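Local structure of putative short-chain dehydrogenase/reductase (Burkholderia xenovorans, 5JY1) at residues Pro104-Leu108 against Glu109-Asp113; Ala133-Val136 against Pro137-Arg141; Thr73-Ala76 against Ser77-Ala81. The protein binds NAD in a Rossmann-fold domain and probably acts as a short-chain dehydrogenase/reductase, perhaps on 3-oxoacyl groups carried by acyl carrier protein. All coordinates share one frame; numbering follows the deposited sequence.

Interaction 1: residues Pro104-Leu108 against Glu109-Asp113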
ATOM      1  N   PRO A 104      28.772   0.948  -2.901  1.00 20.46           N
ATOM      2  CA  PRO A 104      29.163   1.005  -1.487  1.00 22.98           C
ATOM      3  C   PRO A 104      28.006   1.395  -0.575  1.00 21.38           C
ATOM      4  O   PRO A 104      27.193   2.263  -0.901  1.00 21.55           O
ATOM      5  CB  PRO A 104      30.268   2.063  -1.472  1.00 22.65           C
ATOM      6  CG  PRO A 104      30.875   1.970  -2.816  1.00 23.51           C
ATOM      7  CD  PRO A 104      29.729   1.692  -3.749  1.00 21.78           C
ATOM      8  N   ASN A 105      27.944   0.737   0.582  1.00 22.71           N
ATOM      9  CA  ASN A 105      26.936   1.016   1.609  1.00 21.26           C
ATOM     10  C   ASN A 105      27.381   2.244   2.387  1.00 19.43           C
ATOM     11  O   ASN A 105      28.153   2.153   3.340  1.00 23.07           O
ATOM     12  CB  ASN A 105      26.766  -0.179   2.537  1.00 23.00           C
ATOM     13  CG  ASN A 105      26.360  -1.426   1.800  1.00 24.64           C
ATOM     14  OD1 ASN A 105      25.521  -1.377   0.896  1.00 23.67           O
ATOM     15  ND2 ASN A 105      26.955  -2.556   2.173  1.00 28.85           N
ATOM     16  N   VAL A 106      26.895   3.416   1.966  1.00 20.32           N
ATOM     17  CA  VAL A 106      27.283   4.691   2.557  1.00 19.18           C
ATOM     18  C   VAL A 106      26.025   5.525   2.751  1.00 18.64           C
ATOM     19  O   VAL A 106      24.995   5.290   2.119  1.00 18.07           O
ATOM     20  CB  VAL A 106      28.312   5.467   1.693  1.00 20.27           C
ATOM     21  CG1 VAL A 106      29.638   4.710   1.623  1.00 22.69           C
ATOM     22  CG2 VAL A 106      27.762   5.731   0.292  1.00 23.30           C
ATOM     23  N   LEU A 107      26.125   6.514   3.638  1.00 17.23           N
ATOM     24  CA  LEU A 107      24.999   7.403   3.903  1.00 17.51           C
ATOM     25  C   LEU A 107      24.565   8.121   2.632  1.00 19.78           C
ATOM     26  O   LEU A 107      25.360   8.334   1.712  1.00 18.34           O
ATOM     27  CB  LEU A 107      25.374   8.425   4.976  1.00 17.19           C
ATOM     28  CG  LEU A 107      25.739   7.835   6.337  1.00 21.79           C
ATOM     29  CD1 LEU A 107      26.388   8.897   7.198  1.00 20.79           C
ATOM     30  CD2 LEU A 107      24.508   7.272   7.032  1.00 21.56           C
ATOM     31  N   LEU A 108      23.282   8.499   2.597  1.00 18.49           N
ATOM     32  CA  LEU A 108      22.695   9.047   1.377  1.00 17.25           C
ATOM     33  C   LEU A 108      23.458  10.267   0.882  1.00 18.18           C
ATOM     34  O   LEU A 108      23.700  10.408  -0.326  1.00 18.99           O
ATOM     35  CB  LEU A 108      21.226   9.394   1.626  1.00 16.65           C
ATOM     36  CG  LEU A 108      20.439  10.044   0.483  1.00 16.73           C
ATOM     37  CD1 LEU A 108      20.387   9.134  -0.734  1.00 19.59           C
ATOM     38  CD2 LEU A 108      19.039  10.413   0.969  1.00 16.45           C
ATOM     39  N   GLU A 109      23.836  11.169   1.792  1.00 19.02           N
ATOM     40  CA  GLU A 109      24.595  12.349   1.391  1.00 20.56           C
ATOM     41  C   GLU A 109      26.014  12.009   0.948  1.00 23.09           C
ATOM     42  O   GLU A 109      26.681  12.868   0.364  1.00 22.99           O
ATOM     43  CB  GLU A 109      24.633  13.389   2.521  1.00 17.74           C
ATOM     44  CG  GLU A 109      25.414  12.983   3.767  1.00 20.65           C
ATOM     45  CD  GLU A 109      24.554  12.273   4.808  1.00 20.88           C
ATOM     46  OE1 GLU A 109      24.943  12.259   5.993  1.00 23.54           O
ATOM     47  OE2 GLU A 109      23.491  11.731   4.448  1.00 23.54           O
ATOM     48  N   GLU A 110      26.480  10.781   1.179  1.00 17.14           N
ATOM     49  CA  GLU A 110      27.797  10.342   0.739  1.00 18.16           C
ATOM     50  C   GLU A 110      27.773   9.506  -0.537  1.00 20.49           C
ATOM     51  O   GLU A 110      28.843   9.272  -1.119  1.00 21.32           O
ATOM     52  CB  GLU A 110      28.491   9.556   1.858  1.00 20.88           C
ATOM     53  CG  GLU A 110      28.845  10.426   3.054  1.00 22.08           C
ATOM     54  CD  GLU A 110      29.485   9.646   4.183  1.00 32.57           C
ATOM     55  OE1 GLU A 110      30.106   8.597   3.906  1.00 35.69           O
ATOM     56  OE2 GLU A 110      29.370  10.090   5.349  1.00 31.61           O
ATOM     57  N   LYS A 111      26.599   9.046  -0.979  1.00 19.87           N
ATOM     58  CA  LYS A 111      26.481   8.464  -2.310  1.00 18.86           C
ATOM     59  C   LYS A 111      26.926   9.482  -3.352  1.00 17.32           C
ATOM     60  O   LYS A 111      26.763  10.695  -3.176  1.00 22.93           O
ATOM     61  CB  LYS A 111      25.036   8.042  -2.608  1.00 18.82           C
ATOM     62  CG  LYS A 111      24.462   6.959  -1.692  1.00 17.41           C
ATOM     63  CD  LYS A 111      24.952   5.568  -2.081  1.00 17.38           C
ATOM     64  CE  LYS A 111      24.340   4.505  -1.164  1.00 17.71           C
ATOM     65  NZ  LYS A 111      24.663   3.119  -1.626  1.00 16.42           N
ATOM     66  N   THR A 112      27.514   8.990  -4.434  1.00 20.24           N
ATOM     67  CA  THR A 112      27.908   9.857  -5.532  1.00 22.76           C
ATOM     68  C   THR A 112      26.887   9.761  -6.658  1.00 24.39           C
ATOM     69  O   THR A 112      26.122   8.799  -6.752  1.00 21.34           O
ATOM     70  CB  THR A 112      29.302   9.490  -6.055  1.00 22.51           C
ATOM     71  OG1 THR A 112      29.301   8.130  -6.516  1.00 21.25           O
ATOM     72  CG2 THR A 112      30.335   9.639  -4.955  1.00 23.04           C
ATOM     73  N   ASP A 113      26.875  10.784  -7.515  1.00 20.77           N
ATOM     74  CA  ASP A 113      26.056  10.702  -8.724  1.00 17.90           C
ATOM     75  C   ASP A 113      26.426   9.475  -9.545  1.00 21.50           C
ATOM     76  O   ASP A 113      25.561   8.846 -10.167  1.00 22.75           O
ATOM     77  CB  ASP A 113      26.221  11.966  -9.570  1.00 18.12           C
ATOM     78  CG  ASP A 113      25.591  13.189  -8.936  1.00 22.18           C
ATOM     79  OD1 ASP A 113      25.041  13.089  -7.817  1.00 23.37           O
ATOM     80  OD2 ASP A 113      25.659  14.272  -9.565  1.00 23.76           O
TER
HETATM   81  O   HOH W   1      24.640   0.177  -1.252  1.00 22.90           O
HETATM   82  O   HOH W   2      28.838   6.602   4.914  1.00 28.76           O

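Interaction 2: residues Ala133-Val136 against Pro137-Arg141. With EDO (1,2-ethanediol), chain I.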
ATOM      1  N   ALA A 133      12.626  -5.539 -25.484  1.00 16.25           N
ATOM      2  CA  ALA A 133      13.116  -6.504 -26.469  1.00 17.54           C
ATOM      3  C   ALA A 133      12.305  -7.797 -26.438  1.00 16.86           C
ATOM      4  O   ALA A 133      11.927  -8.320 -27.494  1.00 19.40           O
ATOM      5  CB  ALA A 133      14.597  -6.800 -26.239  1.00 19.47           C
ATOM      6  N   ALA A 134      12.029  -8.321 -25.235  1.00 15.45           N
ATOM      7  CA  ALA A 134      11.239  -9.545 -25.115  1.00 13.98           C
ATOM      8  C   ALA A 134       9.796  -9.329 -25.554  1.00 15.00           C
ATOM      9  O   ALA A 134       9.137 -10.267 -26.018  1.00 15.33           O
ATOM     10  CB  ALA A 134      11.288 -10.053 -23.670  1.00 16.61           C
ATOM     11  N   PHE A 135       9.299  -8.098 -25.425  1.00 16.14           N
ATOM     12  CA  PHE A 135       7.951  -7.757 -25.864  1.00 13.49           C
ATOM     13  C   PHE A 135       7.682  -8.146 -27.314  1.00 14.87           C
ATOM     14  O   PHE A 135       6.555  -8.518 -27.654  1.00 17.14           O
ATOM     15  CB  PHE A 135       7.746  -6.250 -25.670  1.00 16.55           C
ATOM     16  CG  PHE A 135       6.484  -5.711 -26.273  1.00 15.35           C
ATOM     17  CD1 PHE A 135       5.259  -5.883 -25.636  1.00 17.66           C
ATOM     18  CD2 PHE A 135       6.535  -4.964 -27.447  1.00 16.95           C
ATOM     19  CE1 PHE A 135       4.100  -5.351 -26.182  1.00 19.20           C
ATOM     20  CE2 PHE A 135       5.382  -4.435 -27.996  1.00 19.29           C
ATOM     21  CZ  PHE A 135       4.171  -4.622 -27.375  1.00 18.08           C
ATOM     22  N   VAL A 136       8.685  -8.063 -28.187  1.00 16.30           N
ATOM     23  CA  VAL A 136       8.447  -8.283 -29.612  1.00 16.65           C
ATOM     24  C   VAL A 136       8.003  -9.727 -29.848  1.00 18.41           C
ATOM     25  O   VAL A 136       6.914  -9.937 -30.405  1.00 19.02           O
ATOM     26  CB  VAL A 136       9.679  -7.902 -30.448  1.00 16.34           C
ATOM     27  CG1 VAL A 136       9.468  -8.235 -31.926  1.00 18.51           C
ATOM     28  CG2 VAL A 136       9.997  -6.413 -30.252  1.00 16.45           C
ATOM     29  N   PRO A 137       8.768 -10.754 -29.456  1.00 17.67           N
ATOM     30  CA  PRO A 137       8.249 -12.120 -29.645  1.00 17.80           C
ATOM     31  C   PRO A 137       7.023 -12.432 -28.794  1.00 18.16           C
ATOM     32  O   PRO A 137       6.188 -13.241 -29.222  1.00 18.44           O
ATOM     33  CB  PRO A 137       9.443 -13.008 -29.268  1.00 19.50           C
ATOM     34  CG  PRO A 137      10.265 -12.158 -28.356  1.00 16.98           C
ATOM     35  CD  PRO A 137      10.144 -10.776 -28.919  1.00 17.94           C
ATOM     36  N   MET A 138       6.891 -11.828 -27.605  1.00 18.23           N
ATOM     37  CA  MET A 138       5.723 -12.086 -26.765  1.00 16.80           C
ATOM     38  C   MET A 138       4.451 -11.540 -27.401  1.00 18.80           C
ATOM     39  O   MET A 138       3.414 -12.215 -27.415  1.00 17.84           O
ATOM     40  CB  MET A 138       5.916 -11.476 -25.372  1.00 14.73           C
ATOM     41  CG  MET A 138       6.968 -12.151 -24.524  1.00 16.50           C
ATOM     42  SD  MET A 138       7.156 -11.262 -22.968  1.00 15.71           S
ATOM     43  CE  MET A 138       8.420 -12.234 -22.156  1.00 15.60           C
ATOM     44  N   ARG A 139       4.505 -10.306 -27.916  1.00 14.52           N
ATOM     45  CA  ARG A 139       3.345  -9.747 -28.607  1.00 17.17           C
ATOM     46  C   ARG A 139       2.928 -10.629 -29.777  1.00 20.53           C
ATOM     47  O   ARG A 139       1.739 -10.903 -29.967  1.00 17.62           O
ATOM     48  CB  ARG A 139       3.652  -8.333 -29.106  1.00 16.77           C
ATOM     49  CG  ARG A 139       2.569  -7.761 -30.008  1.00 15.69           C
ATOM     50  CD  ARG A 139       2.905  -6.349 -30.489  1.00 15.80           C
ATOM     51  NE  ARG A 139       4.187  -6.327 -31.206  1.00 18.50           N
ATOM     52  CZ  ARG A 139       4.871  -5.233 -31.508  1.00 17.45           C
ATOM     53  NH1 ARG A 139       4.398  -4.035 -31.184  1.00 18.98           N
ATOM     54  NH2 ARG A 139       6.040  -5.336 -32.134  1.00 20.37           N
ATOM     55  N   GLU A 140       3.895 -11.068 -30.585  1.00 18.18           N
ATOM     56  CA  GLU A 140       3.561 -11.853 -31.765  1.00 16.12           C
ATOM     57  C   GLU A 140       2.828 -13.135 -31.398  1.00 22.20           C
ATOM     58  O   GLU A 140       1.907 -13.562 -32.109  1.00 22.97           O
ATOM     59  CB  GLU A 140       4.827 -12.181 -32.548  1.00 16.71           C
ATOM     60  CG  GLU A 140       4.535 -13.016 -33.780  1.00 22.88           C
ATOM     61  CD  GLU A 140       5.777 -13.401 -34.531  1.00 29.14           C
ATOM     62  OE1 GLU A 140       5.736 -14.452 -35.216  1.00 29.93           O
ATOM     63  OE2 GLU A 140       6.778 -12.661 -34.433  1.00 30.59           O
ATOM     64  N   ARG A 141       3.218 -13.757 -30.292  1.00 16.93           N
ATOM     65  CA  ARG A 141       2.649 -15.031 -29.872  1.00 17.75           C
ATOM     66  C   ARG A 141       1.463 -14.865 -28.939  1.00 17.25           C
ATOM     67  O   ARG A 141       0.836 -15.870 -28.573  1.00 18.08           O
ATOM     68  CB  ARG A 141       3.736 -15.874 -29.208  1.00 19.05           C
ATOM     69  CG  ARG A 141       4.779 -16.352 -30.208  1.00 22.55           C
ATOM     70  CD  ARG A 141       6.067 -16.760 -29.546  1.00 22.90           C
ATOM     71  NE  ARG A 141       7.027 -17.230 -30.536  1.00 23.63           N
ATOM     72  CZ  ARG A 141       7.746 -16.425 -31.320  1.00 19.68           C
ATOM     73  NH1 ARG A 141       7.617 -15.101 -31.227  1.00 22.18           N
ATOM     74  NH2 ARG A 141       8.592 -16.941 -32.204  1.00 23.46           N
TER
HETATM   75  C1  EDO I 305       6.716  -2.144 -32.455  1.00 30.47           C
HETATM   76  O1  EDO I 305       7.452  -3.190 -33.109  1.00 37.00           O
HETATM   77  C2  EDO I 305       7.540  -1.659 -31.272  1.00 38.02           C
HETATM   78  O2  EDO I 305       8.084  -2.814 -30.612  1.00 43.25           O
HETATM   79  O   HOH W   3       5.874  -8.350 -32.365  1.00 19.05           O

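Interaction 3: residues Thr73-Ala76 against Ser77-Ala81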
ATOM      1  N   THR A  73      24.100  -3.909 -18.880  1.00 19.51           N
ATOM      2  CA  THR A  73      24.326  -2.474 -19.033  1.00 21.45           C
ATOM      3  C   THR A  73      24.369  -2.051 -20.496  1.00 20.06           C
ATOM      4  O   THR A  73      24.474  -0.850 -20.775  1.00 21.92           O
ATOM      5  CB  THR A  73      25.618  -2.042 -18.328  1.00 23.49           C
ATOM      6  OG1 THR A  73      26.752  -2.609 -18.991  1.00 26.67           O
ATOM      7  CG2 THR A  73      25.613  -2.480 -16.864  1.00 27.86           C
ATOM      8  N   SER A  74      24.258  -2.997 -21.434  1.00 18.07           N
ATOM      9  CA  SER A  74      24.314  -2.707 -22.862  1.00 18.56           C
ATOM     10  C   SER A  74      23.019  -3.149 -23.519  1.00 19.89           C
ATOM     11  O   SER A  74      22.700  -4.343 -23.534  1.00 18.33           O
ATOM     12  CB  SER A  74      25.500  -3.403 -23.525  1.00 19.11           C
ATOM     13  OG  SER A  74      25.380  -3.313 -24.938  1.00 23.02           O
ATOM     14  N   LYS A  75      22.285  -2.185 -24.075  1.00 16.15           N
ATOM     15  CA  LYS A  75      21.059  -2.486 -24.803  1.00 15.99           C
ATOM     16  C   LYS A  75      21.302  -3.516 -25.905  1.00 19.84           C
ATOM     17  O   LYS A  75      20.519  -4.458 -26.075  1.00 17.72           O
ATOM     18  CB  LYS A  75      20.508  -1.188 -25.389  1.00 18.10           C
ATOM     19  CG  LYS A  75      19.253  -1.341 -26.201  1.00 18.23           C
ATOM     20  CD  LYS A  75      18.895  -0.002 -26.821  1.00 23.65           C
ATOM     21  CE  LYS A  75      17.494   0.008 -27.391  1.00 27.91           C
ATOM     22  NZ  LYS A  75      17.171   1.383 -27.876  1.00 41.30           N
ATOM     23  N   ALA A  76      22.386  -3.350 -26.668  1.00 19.61           N
ATOM     24  CA  ALA A  76      22.665  -4.280 -27.760  1.00 18.59           C
ATOM     25  C   ALA A  76      22.870  -5.699 -27.247  1.00 19.10           C
ATOM     26  O   ALA A  76      22.417  -6.660 -27.875  1.00 18.77           O
ATOM     27  CB  ALA A  76      23.888  -3.818 -28.553  1.00 18.19           C
ATOM     28  N   SER A  77      23.548  -5.851 -26.104  1.00 15.96           N
ATOM     29  CA  SER A  77      23.822  -7.186 -25.572  1.00 17.34           C
ATOM     30  C   SER A  77      22.540  -7.877 -25.131  1.00 19.45           C
ATOM     31  O   SER A  77      22.353  -9.075 -25.375  1.00 16.98           O
ATOM     32  CB  SER A  77      24.798  -7.087 -24.398  1.00 18.74           C
ATOM     33  OG  SER A  77      25.114  -8.375 -23.880  1.00 17.75           O
ATOM     34  N   ILE A  78      21.651  -7.129 -24.478  1.00 17.46           N
ATOM     35  CA  ILE A  78      20.349  -7.664 -24.090  1.00 16.81           C
ATOM     36  C   ILE A  78      19.557  -8.081 -25.324  1.00 18.46           C
ATOM     37  O   ILE A  78      18.976  -9.172 -25.374  1.00 19.13           O
ATOM     38  CB  ILE A  78      19.583  -6.621 -23.258  1.00 16.48           C
ATOM     39  CG1 ILE A  78      20.265  -6.406 -21.911  1.00 19.14           C
ATOM     40  CG2 ILE A  78      18.150  -7.058 -23.089  1.00 17.06           C
ATOM     41  CD1 ILE A  78      19.707  -5.216 -21.127  1.00 18.05           C
ATOM     42  N   GLU A  79      19.520  -7.209 -26.339  1.00 19.11           N
ATOM     43  CA  GLU A  79      18.766  -7.517 -27.548  1.00 18.50           C
ATOM     44  C   GLU A  79      19.337  -8.742 -28.247  1.00 18.88           C
ATOM     45  O   GLU A  79      18.588  -9.587 -28.753  1.00 18.37           O
ATOM     46  CB  GLU A  79      18.760  -6.306 -28.488  1.00 18.39           C
ATOM     47  CG  GLU A  79      17.893  -5.171 -27.968  1.00 21.67           C
ATOM     48  CD  GLU A  79      17.880  -3.962 -28.875  1.00 27.20           C
ATOM     49  OE1 GLU A  79      18.795  -3.834 -29.708  1.00 30.99           O
ATOM     50  OE2 GLU A  79      16.954  -3.133 -28.742  1.00 32.20           O
ATOM     51  N   ALA A  80      20.662  -8.881 -28.229  1.00 16.83           N
ATOM     52  CA  ALA A  80      21.284 -10.060 -28.822  1.00 18.45           C
ATOM     53  C   ALA A  80      20.896 -11.327 -28.065  1.00 20.44           C
ATOM     54  O   ALA A  80      20.649 -12.374 -28.676  1.00 18.19           O
ATOM     55  CB  ALA A  80      22.805  -9.875 -28.860  1.00 20.87           C
ATOM     56  N   ALA A  81      20.817 -11.245 -26.736  1.00 18.36           N
ATOM     57  CA  ALA A  81      20.433 -12.412 -25.949  1.00 16.65           C
ATOM     58  C   ALA A  81      18.984 -12.814 -26.211  1.00 17.93           C
ATOM     59  O   ALA A  81      18.663 -14.009 -26.256  1.00 18.38           O
ATOM     60  CB  ALA A  81      20.649 -12.132 -24.462  1.00 18.67           C
TER

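Interaction 1: residues Pro104-Leu108 against Glu109-Asp113
The carboxylate of E109 lies over L107, with CB of L107 beneath one of its faces, 3.8 Å from E109 OE2. L107 CD1 lies over one face of the E110 carboxylate, 3.7 Å from E110 OE2, and a water above that same face donates to E110 OE1 and accepts from the backbone N of L107, bridging side chain and main chain. The first carboxylate is turned toward the second subunit, where W182 and R184 of that subunit take up its polar end, R184 by a salt bridge.

Two overlapping turns bring these groups together. E110 N donates to L107 O (2.7 Å) from well above the carbonyl plane, and K111 N donates to L108 O (3.3 Å), with a further weak bond to L107 O. K111 then doubles back along the incoming chain. A bend at chi2 (-79°) turns its aliphatic part across V106, with CD 3.7 Å from V106 CG2, and carries NZ to P104 O. That bond is 2.8 Å long and meets the carbonyl at a C=O...N angle of 153°. A second water links the ammonium, weakly, to N105 OD1. D163 adds a salt bridge and L160 O a further hydrogen bond, so the largely buried amine is held from several sides and its charge is probably well compensated.

Residues 104-112 belong to the loop between strand 94-97 and helix 113-141. The loop lies against the one around L160, and the K111 side chain comes within about 6 Å of the side chain of Y164, an NAD-binding residue. T112 is the N-cap, its OG1 bonding to M115 N, and D113 opens the helix, while W128 of the second subunit packs on K111.

Interaction 2: residues Ala133-Val136 against Pro137-Arg141
A proline kink near the end of helix 113-141 places A134 and F135 against the turn that follows P137. The imide nitrogen has no hydrogen to return to the preceding turn: P137 CD lies 3.4 Å from A133 O, the acceptor such a bond would have used, and comes within 3.1 Å of A134 O. Packing is also tight against the preceding residue, where V136 CB approaches P137 CD to 3.3 Å. Beyond the break the helical pattern resumes: M138 N bonds to A134 O, and R139 N to F135 O at 2.7 Å.

R139 crosses the F135 ring obliquely. Its CB stands over one ring face in a CH-pi contact, 4.2 Å from the centroid. The chain bends at chi3 (58°), bringing the guanidinium past the rim of the ring, so that F135 CE2 lies over one face of it, 3.4 Å from R139 NH1. The planes are inclined by 61°. A water bridges R139 NE to V136 O, and NH2 gives a nearly straight bond to O1 of a bound 1,2-ethanediol, 2.7 Å away. R141 NH1 donates to P137 O (3.1 Å) from the face opposite that used by R141 N.

F135 also stacks with W182 of its own chain and packs on E109 of the second subunit, while A134 and M138 touch L95. Deprived of its helical donor, A133 O takes a weak bond from V136 N; V136 O and P137 O keep theirs and gain the water and R141 NH1 as additional donors. The charge of R141 probably offsets part of the negative end of the helix dipole.

Interaction 3: residues Thr73-Ala76 against Ser77-Ala81
K75 stretches its methylene chain past the carboxylate of E79 one turn further along the helix, its CE 3.5 Å from E79 OE2. The lysine is fully extended, with CG anti to the backbone N (chi1 179°), whereas the glutamate sets CG anti to its carbonyl carbon (chi1 -71°), which brings E79 CG to 3.3 Å from K75 O. The charged ends do not close on each other: K75 NZ and E79 OE2 stay 4.6 Å apart, and the ammonium makes its salt bridge with D113 of the second subunit, leaving at most a longer-range attraction to E79.

S74 is the N-cap. Its OG accepts a weak bond from S77 N (3.3 Å), while its carbonyl receives I78 N at 3.1 Å, nearly in line with C=O. The pairs E79 N to K75 O and A80 N to A76 O carry on the regular alpha-helical ladder, the first at 2.9 Å. S74 and S77 also meet through their CB atoms, 3.9 Å apart. The hydroxyl of S77 does not answer with a bond to the cap residue, as in a capping box, but bonds to D71 N and so ties the first turn to the loop before it. I78 lays CG1 beside S74 O at 3.6 Å.

The first turn of helix 75-89 follows directly on the loop after strand 64-69, which holds the NAD-binding residues D71 and V72. T73 touches NAD and bonds to D71 through OG1. One side of the turn faces helix 113-141, where K75 packs on W129 and I78 on A130; S77 and A81 rest on T70 of the loop.

Overall arrangement
From the N terminus, interaction 3 comes first, opening helix 75-89 behind the loop after strand 64-69. Interaction 1 follows, folding the loop after strand 94-97 back on itself just before helix 113-141, and interaction 2 lies near the far end of that helix. Each is local, and the three stand in series with no nesting or crossing. Interactions 2 and 3 touch where A133 CB packs on E79 CG, 4.1 Å away, joining the two helices. Interaction 1 is some 38 Å from interaction 2, centre to centre, yet meets both others through the second subunit: D113 pairs with K75, and E109 packs on F135, of the neighbouring copy.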